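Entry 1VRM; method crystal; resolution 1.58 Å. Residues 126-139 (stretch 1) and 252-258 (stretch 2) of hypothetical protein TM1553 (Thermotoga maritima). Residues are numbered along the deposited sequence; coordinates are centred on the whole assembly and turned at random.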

# COMPACT_ATOMS: atom_id res chain seq x y z
N PRO A 126 -20.37 12.04 -0.72
CA PRO A 126 -21.56 11.51 -1.35
C PRO A 126 -22.66 11.33 -0.32
O PRO A 126 -22.38 11.21 0.86
CB PRO A 126 -21.09 10.15 -1.89
CG PRO A 126 -19.58 10.21 -1.89
CD PRO A 126 -19.30 11.01 -0.67
N SER A 127 -23.92 11.33 -0.76
CA SER A 127 -24.97 11.03 0.20
C SER A 127 -24.99 9.59 0.69
O SER A 127 -24.43 8.68 0.05
CB SER A 127 -26.34 11.34 -0.45
OG SER A 127 -26.63 10.37 -1.47
N ARG A 128 -25.67 9.36 1.82
CA ARG A 128 -25.84 8.02 2.34
C ARG A 128 -26.45 7.08 1.30
O ARG A 128 -26.05 5.93 1.12
CB ARG A 128 -26.75 8.03 3.58
CG ARG A 128 -26.79 6.69 4.24
CD ARG A 128 -27.66 6.69 5.50
NE ARG A 128 -27.85 5.34 6.04
N GLU A 129 -27.48 7.58 0.63
CA GLU A 129 -28.13 6.80 -0.40
C GLU A 129 -27.15 6.40 -1.54
O GLU A 129 -27.17 5.25 -1.99
CB GLU A 129 -29.35 7.56 -0.91
CG GLU A 129 -30.06 6.97 -2.01
CD GLU A 129 -31.47 7.55 -2.17
OE1 GLU A 129 -31.78 8.64 -1.62
OE2 GLU A 129 -32.28 6.90 -2.84
N GLU A 130 -26.29 7.32 -1.95
CA GLU A 130 -25.30 7.04 -3.01
C GLU A 130 -24.30 5.99 -2.55
O GLU A 130 -23.94 5.11 -3.29
CB GLU A 130 -24.53 8.30 -3.37
CG GLU A 130 -25.28 9.32 -4.23
CD GLU A 130 -24.30 10.42 -4.60
OE1 GLU A 130 -24.11 11.35 -3.76
OE2 GLU A 130 -23.65 10.27 -5.68
N ILE A 131 -23.89 6.09 -1.30
CA ILE A 131 -22.89 5.17 -0.75
C ILE A 131 -23.49 3.78 -0.62
O ILE A 131 -22.84 2.78 -0.93
CB ILE A 131 -22.32 5.68 0.59
CG1 ILE A 131 -21.44 6.88 0.33
CG2 ILE A 131 -21.57 4.57 1.32
CD1 ILE A 131 -21.25 7.77 1.47
N GLU A 132 -24.73 3.70 -0.14
CA GLU A 132 -25.41 2.41 -0.01
C GLU A 132 -25.56 1.71 -1.35
O GLU A 132 -25.32 0.53 -1.44
CB GLU A 132 -26.77 2.53 0.63
CG GLU A 132 -26.72 2.86 2.11
N GLU A 133 -25.82 2.47 -2.40
CA GLU A 133 -25.89 1.88 -3.71
C GLU A 133 -24.50 1.45 -4.17
O GLU A 133 -24.34 0.36 -4.73
CB GLU A 133 -26.49 2.86 -4.71
CG GLU A 133 -26.44 2.36 -6.16
CD GLU A 133 -27.28 1.12 -6.42
OE1 GLU A 133 -28.30 0.90 -5.73
OE2 GLU A 133 -26.88 0.33 -7.31
N ALA A 134 -23.48 2.26 -3.97
CA ALA A 134 -22.15 1.89 -4.41
C ALA A 134 -21.60 0.63 -3.72
O ALA A 134 -20.79 -0.10 -4.27
CB ALA A 134 -21.16 3.05 -4.24
N LEU A 135 -22.06 0.37 -2.49
CA LEU A 135 -21.65 -0.87 -1.77
C LEU A 135 -22.12 -2.13 -2.49
O LEU A 135 -21.48 -3.17 -2.39
CB LEU A 135 -22.19 -0.88 -0.34
CG LEU A 135 -21.43 0.03 0.63
CD1 LEU A 135 -22.17 0.02 1.93
CD2 LEU A 135 -19.98 -0.43 0.80
N LYS A 136 -23.22 -2.04 -3.25
CA LYS A 136 -23.65 -3.18 -4.09
C LYS A 136 -22.66 -3.45 -5.21
O LYS A 136 -22.70 -4.50 -5.84
CB LYS A 136 -25.00 -2.92 -4.72
CG LYS A 136 -26.10 -2.56 -3.75
CD LYS A 136 -27.44 -2.50 -4.43
CE LYS A 136 -28.58 -2.28 -3.46
NZ LYS A 136 -28.53 -0.91 -2.92
N HIS A 137 -21.84 -2.45 -5.50
CA HIS A 137 -20.81 -2.53 -6.56
C HIS A 137 -19.42 -2.49 -5.97
O HIS A 137 -18.51 -1.93 -6.59
CB HIS A 137 -21.04 -1.41 -7.55
CG HIS A 137 -22.48 -1.26 -7.91
ND1 HIS A 137 -23.21 -2.31 -8.45
CD2 HIS A 137 -23.35 -0.26 -7.68
CE1 HIS A 137 -24.48 -1.93 -8.54
NE2 HIS A 137 -24.59 -0.69 -8.10
N THR A 138 -19.30 -3.17 -4.82
CA THR A 138 -18.05 -3.27 -4.05
C THR A 138 -17.98 -4.70 -3.55
O THR A 138 -19.01 -5.23 -3.22
CB THR A 138 -18.11 -2.34 -2.83
OG1 THR A 138 -18.35 -0.99 -3.29
CG2 THR A 138 -16.82 -2.37 -1.99
N GLY A 139 -16.80 -5.30 -3.55
CA GLY A 139 -16.62 -6.61 -2.89
C GLY A 139 -15.69 -7.49 -3.72
O GLY A 139 -15.96 -7.74 -4.91
N ASP A 252 -13.50 2.13 4.69
CA ASP A 252 -13.97 0.83 5.19
C ASP A 252 -14.85 0.20 4.08
O ASP A 252 -15.92 0.68 3.78
CB ASP A 252 -14.74 1.03 6.49
CG ASP A 252 -15.17 -0.29 7.12
OD1 ASP A 252 -15.26 -1.32 6.38
OD2 ASP A 252 -15.46 -0.27 8.34
N PRO A 253 -14.37 -0.90 3.47
CA PRO A 253 -15.18 -1.45 2.39
C PRO A 253 -16.56 -1.95 2.76
O PRO A 253 -17.40 -2.09 1.85
CB PRO A 253 -14.33 -2.62 1.87
CG PRO A 253 -12.94 -2.24 2.23
CD PRO A 253 -13.10 -1.65 3.59
N SER A 254 -16.81 -2.15 4.05
CA SER A 254 -18.13 -2.64 4.49
C SER A 254 -19.10 -1.48 4.70
O SER A 254 -20.30 -1.72 4.73
CB SER A 254 -17.99 -3.47 5.78
OG SER A 254 -17.62 -2.64 6.88
N THR A 255 -18.60 -0.25 4.85
CA THR A 255 -19.48 0.90 5.10
C THR A 255 -19.48 1.93 3.97
O THR A 255 -20.45 2.68 3.81
CB THR A 255 -19.09 1.66 6.36
OG1 THR A 255 -17.91 2.43 6.17
CG2 THR A 255 -18.93 0.68 7.51
N GLY A 256 -18.38 1.97 3.23
CA GLY A 256 -18.22 2.99 2.18
C GLY A 256 -17.80 4.38 2.64
O GLY A 256 -17.75 5.28 1.82
N TYR A 257 -17.48 4.53 3.93
CA TYR A 257 -17.02 5.80 4.48
C TYR A 257 -15.55 5.63 4.94
O TYR A 257 -15.09 4.49 5.18
CB TYR A 257 -17.88 6.24 5.67
CG TYR A 257 -19.26 6.74 5.32
CD1 TYR A 257 -20.34 5.87 5.22
CD2 TYR A 257 -19.45 8.08 5.05
CE1 TYR A 257 -21.63 6.36 4.88
CE2 TYR A 257 -20.72 8.59 4.71
CZ TYR A 257 -21.79 7.71 4.63
OH TYR A 257 -23.05 8.24 4.28
N PRO A 258 -14.80 6.74 5.06
CA PRO A 258 -13.47 6.70 5.63
C PRO A 258 -13.50 5.97 6.94
O PRO A 258 -14.38 6.17 7.78
CB PRO A 258 -13.10 8.19 5.80
CG PRO A 258 -13.86 8.86 4.73
CD PRO A 258 -15.18 8.12 4.71
O HOH W 1 -22.95 10.91 3.40

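What holds a short helix against a loop more than a hundred residues away in sequence? Packing does most of the work: no direct hydrogen bond crosses among the modelled atoms, and 337 Å² is buried, both sides summed. Ile-131 and Leu-135, one helical turn apart, both point their CA-to-CB bonds toward the loop. Each has chi1 near m and chi2 near t, conformations that are comfortable on a helix and that carry the branches out to the other chain segment.

How does Ile-131 use its two arms? Its CD1 lies over one face of the Tyr-257 ring, 3.6 Å from the centroid, a CH-pi contact in which CD1 comes within 3.2 Å of CZ. Its CG2 also meets the loop backbone, 3.3 Å from Thr-255 O and 3.8 Å from Gly-256 CA. Gly-256 suits this spot twice over: its phi is positive, and a CB there would sit 2.5 Å from Ile-131 CG2, a clash.

Where do Leu-135 and Thr-138 rest? Leu-135 CD2 reaches Pro-253 O at 3.2 Å, while its CD1 lies 3.7 Å from Thr-255 O. Thr-138, with chi1 at m, donates from OG1 to Ala-134 O at 2.8 Å, and its CG2 lies 3.9 Å from Pro-253 O. The hydroxyl thus bonds within its own segment, leaving the methyl to pack against the loop.

How does Tyr-257 reach the start of the helix? Its CA-to-CB bond points sideways, but chi1 at m and chi2 of 89° set one face of the ring against Ile-131 CD1 and place OH 3.4 Å from Arg-128 CA. A water bridges the segments: the O of water 1 donates to Pro-126 O at 2.6 Å and is hydrogen-bonded to Tyr-257 OH at 2.8 Å, so the hydroxyl has a partner without a direct bond to the helix segment.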